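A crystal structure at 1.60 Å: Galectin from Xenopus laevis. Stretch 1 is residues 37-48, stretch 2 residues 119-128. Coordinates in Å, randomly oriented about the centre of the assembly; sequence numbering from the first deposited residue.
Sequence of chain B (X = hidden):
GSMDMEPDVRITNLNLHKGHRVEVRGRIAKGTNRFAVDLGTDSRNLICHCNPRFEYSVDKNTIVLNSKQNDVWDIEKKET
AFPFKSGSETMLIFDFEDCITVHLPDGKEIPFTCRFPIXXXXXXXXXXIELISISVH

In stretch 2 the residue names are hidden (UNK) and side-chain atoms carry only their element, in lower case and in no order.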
# COMPACT_ATOMS: atom_id res chain seq x y z
N VAL B 37 18.85 1.11 7.58
CA VAL B 37 18.45 0.67 6.23
C VAL B 37 19.61 1.05 5.32
O VAL B 37 20.13 2.16 5.32
CB VAL B 37 17.16 1.37 5.71
CG1 VAL B 37 16.84 0.83 4.32
CG2 VAL B 37 16.01 1.09 6.63
N ASP B 38 20.13 0.04 4.60
CA ASP B 38 21.30 0.15 3.77
C ASP B 38 20.95 -0.11 2.32
O ASP B 38 20.16 -1.01 1.97
CB ASP B 38 22.31 -0.94 4.10
CG ASP B 38 22.89 -0.84 5.49
OD1 ASP B 38 23.00 0.29 6.04
OD2 ASP B 38 23.26 -1.90 6.04
N LEU B 39 21.51 0.68 1.47
CA LEU B 39 21.37 0.61 0.02
C LEU B 39 22.69 0.56 -0.68
O LEU B 39 23.61 1.34 -0.35
CB LEU B 39 20.52 1.81 -0.52
CG LEU B 39 19.07 1.91 -0.03
CD1 LEU B 39 18.90 2.50 1.37
CD2 LEU B 39 18.43 2.80 -1.06
N GLY B 40 22.86 -0.33 -1.67
CA GLY B 40 24.11 -0.36 -2.41
C GLY B 40 24.13 -1.47 -3.39
O GLY B 40 23.12 -1.81 -3.99
N THR B 41 25.35 -1.95 -3.64
CA THR B 41 25.51 -3.09 -4.56
C THR B 41 25.65 -4.39 -3.87
O THR B 41 25.27 -5.42 -4.51
CB THR B 41 26.68 -2.78 -5.54
OG1 THR B 41 27.88 -2.70 -4.80
CG2 THR B 41 26.59 -1.56 -6.11
N ASP B 42 26.11 -4.47 -2.61
CA ASP B 42 26.22 -5.62 -1.76
C ASP B 42 26.59 -5.09 -0.40
O ASP B 42 26.75 -3.80 -0.18
CB ASP B 42 27.31 -6.63 -2.33
CG ASP B 42 28.72 -5.97 -2.51
OD1 ASP B 42 29.23 -5.42 -1.56
OD2 ASP B 42 29.27 -5.96 -3.60
N SER B 43 26.81 -5.95 0.57
CA SER B 43 26.99 -5.52 1.94
C SER B 43 28.35 -4.78 2.16
O SER B 43 28.52 -4.04 3.14
CB SER B 43 26.82 -6.64 2.94
OG SER B 43 27.90 -7.54 2.78
N ARG B 44 29.26 -4.98 1.21
CA ARG B 44 30.56 -4.34 1.28
C ARG B 44 30.61 -2.99 0.60
O ARG B 44 31.60 -2.24 0.72
CB ARG B 44 31.67 -5.26 0.65
CG ARG B 44 31.77 -6.55 1.41
CD ARG B 44 32.48 -7.57 0.52
NE ARG B 44 33.60 -6.96 -0.15
CZ ARG B 44 34.77 -6.76 0.39
NH1 ARG B 44 35.08 -7.22 1.61
NH2 ARG B 44 35.66 -6.10 -0.31
N ASN B 45 29.60 -2.65 -0.20
CA ASN B 45 29.61 -1.48 -1.05
C ASN B 45 28.22 -0.87 -0.96
O ASN B 45 27.33 -1.19 -1.76
CB ASN B 45 29.96 -1.79 -2.48
CG ASN B 45 31.38 -2.27 -2.60
OD1 ASN B 45 32.32 -1.48 -2.64
ND2 ASN B 45 31.54 -3.57 -2.46
N LEU B 46 28.16 0.10 -0.07
CA LEU B 46 26.91 0.84 0.31
C LEU B 46 26.99 2.27 -0.19
O LEU B 46 27.86 3.04 0.19
CB LEU B 46 26.65 0.75 1.75
CG LEU B 46 26.56 -0.63 2.47
CD1 LEU B 46 26.39 -0.62 3.95
CD2 LEU B 46 25.44 -1.40 1.73
N ILE B 47 26.04 2.69 -1.02
CA ILE B 47 25.92 4.10 -1.41
C ILE B 47 25.20 4.88 -0.32
O ILE B 47 25.46 6.09 -0.25
CB ILE B 47 25.23 4.29 -2.80
CG1 ILE B 47 25.52 5.61 -3.44
CG2 ILE B 47 23.73 3.95 -2.76
CD1 ILE B 47 26.96 5.72 -3.92
N CYS B 48 24.35 4.22 0.47
CA CYS B 48 23.73 4.90 1.58
C CYS B 48 23.43 3.95 2.70
O CYS B 48 22.62 3.04 2.55
CB CYS B 48 22.46 5.61 1.09
SG CYS B 48 21.70 6.63 2.42
N UNK B 119 24.91 3.27 -10.92
CA UNK B 119 23.75 3.48 -11.77
C UNK B 119 22.56 2.62 -11.34
O UNK B 119 21.48 2.92 -11.71
o UNK B 119 22.84 6.02 -14.08
c UNK B 119 24.05 5.86 -13.66
o UNK B 119 24.64 6.81 -13.09
c UNK B 119 24.81 4.48 -13.85
c UNK B 119 24.04 3.25 -13.25
N UNK B 120 22.80 1.58 -10.58
CA UNK B 120 21.73 0.66 -10.12
C UNK B 120 22.00 0.26 -8.70
O UNK B 120 23.09 -0.21 -8.36
c UNK B 120 20.49 -1.50 -10.56
c UNK B 120 21.41 -0.21 -12.46
c UNK B 120 21.61 -0.59 -11.02
N UNK B 121 21.00 0.43 -7.84
CA UNK B 121 20.99 -0.15 -6.50
C UNK B 121 20.32 -1.46 -6.49
O UNK B 121 19.14 -1.61 -6.85
c UNK B 121 20.28 0.81 -5.46
c UNK B 121 20.48 3.14 -4.63
c UNK B 121 20.05 0.13 -4.10
c UNK B 121 21.16 2.09 -5.40
N UNK B 122 21.08 -2.47 -6.24
CA UNK B 122 20.54 -3.79 -6.22
C UNK B 122 20.38 -4.45 -4.86
O UNK B 122 19.72 -5.50 -4.68
c UNK B 122 21.42 -4.72 -7.07
o UNK B 122 19.92 -4.72 -8.97
c UNK B 122 21.12 -4.67 -8.53
n UNK B 122 22.15 -4.52 -9.32
N UNK B 123 21.06 -3.91 -3.82
CA UNK B 123 21.05 -4.41 -2.52
C UNK B 123 20.43 -3.43 -1.55
O UNK B 123 20.73 -2.24 -1.58
c UNK B 123 22.68 -6.43 -0.20
c UNK B 123 22.52 -4.66 -2.04
o UNK B 123 23.47 -6.24 3.37
c UNK B 123 23.31 -4.58 1.67
c UNK B 123 22.92 -6.84 1.08
c UNK B 123 22.74 -5.10 -0.62
c UNK B 123 23.09 -4.20 0.37
c UNK B 123 23.26 -5.89 2.06
N UNK B 124 19.49 -4.00 -0.76
CA UNK B 124 18.82 -3.27 0.32
C UNK B 124 18.71 -4.12 1.55
O UNK B 124 18.26 -5.29 1.49
c UNK B 124 15.94 -2.60 1.83
c UNK B 124 15.76 -0.97 -0.11
c UNK B 124 16.67 -1.81 0.76
c UNK B 124 17.44 -2.79 -0.16
N UNK B 125 19.18 -3.61 2.70
CA UNK B 125 19.12 -4.38 3.90
C UNK B 125 18.53 -3.66 5.07
O UNK B 125 18.71 -2.40 5.12
c UNK B 125 20.54 -4.84 4.33
N UNK B 126 17.88 -4.41 5.95
CA UNK B 126 17.30 -3.89 7.16
C UNK B 126 18.00 -4.53 8.31
O UNK B 126 18.20 -5.75 8.35
c UNK B 126 13.40 -3.64 6.80
c UNK B 126 14.85 -3.19 6.60
c UNK B 126 15.07 -3.03 5.11
c UNK B 126 15.79 -4.23 7.27
N UNK B 127 18.36 -3.74 9.32
CA UNK B 127 19.03 -4.20 10.52
C UNK B 127 18.29 -3.55 11.72
O UNK B 127 18.10 -2.31 11.78
c UNK B 127 21.33 -4.59 9.40
n UNK B 127 22.22 -3.94 8.75
o UNK B 127 21.12 -5.75 9.20
c UNK B 127 20.54 -3.83 10.50
N UNK B 128 17.92 -4.41 12.68
CA UNK B 128 17.14 -4.02 13.87
C UNK B 128 15.79 -3.33 13.50
O UNK B 128 15.25 -2.51 14.26
c UNK B 128 18.89 -3.83 15.71
o UNK B 128 18.84 -5.06 15.75
c UNK B 128 18.02 -3.07 14.70
n UNK B 128 19.63 -3.11 16.55
O HOH W 1 24.16 -4.35 5.29
O HOH W 2 24.90 -5.39 -7.79

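Position 119 carries three carbons, the third bearing two oxygens: a carboxylate at the end of a two-carbon stem. It touches nothing on stretch 1 and lies exposed. This is Glu119, outside the contact.

Position 120 has three carbons, one carrying the other two, and they stay out of reach of stretch 1. The fork at the first carbon with equal arms makes it Val120. The position contributes mainly through its backbone, with Val120 O 4.4 Å from Thr41 CG2.

At position 121 four carbons fork at the first, one arm two carbons long; the short arm lies against Leu39 and Gly40, the long arm against Ile47. This is Ile121. Its CG2 lies 4.0 Å from Leu39 CB and 3.6 Å from Gly40 O, while CD1 reaches to 3.8 Å from Ile47 CG2. A beta-branched residue thus fills two directions at once.

Position 122 shows two carbons, the second bearing one oxygen and one nitrogen, an amide on a short stem that reaches Thr41 through water 2. This is Asn122. Its backbone N gives a weak hydrogen bond to Gly40 O (3.1 Å, 128°). Water 2 accepts from Asn122 ND2 and donates to Thr41 O, its O atom 3.3 Å from each.

Position 123 has one carbon leading to a six-carbon ring that ends in an oxygen; the ring lies against Asp42, Ser43 and Leu46, hence Tyr123. It has the largest covered area of either stretch, 118 Å². Asp42 CA and Ser43 N lie over one face of the ring, and CE2 is 3.8 Å from Leu46 CD2. The hydroxyl hydrogen-bonds to water 1 (OH to water O, 2.8 Å), which in turn donates to Asp38 OD2 (water O to OD2, 2.7 Å).

Position 124 has four carbons forked at the second, beside Val37 and Leu39 on a shared sheet face: Leu124. Its CD2 is 4.3 Å from Val37 CG1 and its CD1 4.4 Å from Leu39 CG.

Position 125 has a single carbon, set against Asp38, so it is Ala125. Its CB sits 4.3 Å from Asp38 CB, on the same face as Tyr123.

Position 126 again has four carbons forked at the second, next to Val37. This is Leu126, whose CD1 lies 4.3 Å from Val37 CG1.

Position 127 has two carbons, the second carrying an oxygen and a nitrogen, and approaches Asp38: Asn127. ND2 comes to 3.5 Å from Asp38 OD2, but the amide's hydrogen bonds are made elsewhere in the structure.

Position 128 repeats that amide pattern without touching stretch 1, giving Asn128.

The contact is an antiparallel strand pair written in alternation. Asp38 and Ala125 exchange backbone hydrogen bonds, N to O at 2.9 Å in each direction, and Gly40 and Tyr123 do likewise. Between these pairs, Leu39 faces Leu124, so Val37, Leu39, Leu124 and Leu126 form an apolar face. The other face combines the small Ala125 with the tyrosine ring and a water-linked aspartate. Glycine suits its position: an ideal CB on Gly40 would come within 2.2 Å of Asn45 O. Backbone sets the register, and side chains give each face its character.

Stretch 2, residues 119-128: EVINYLALNN
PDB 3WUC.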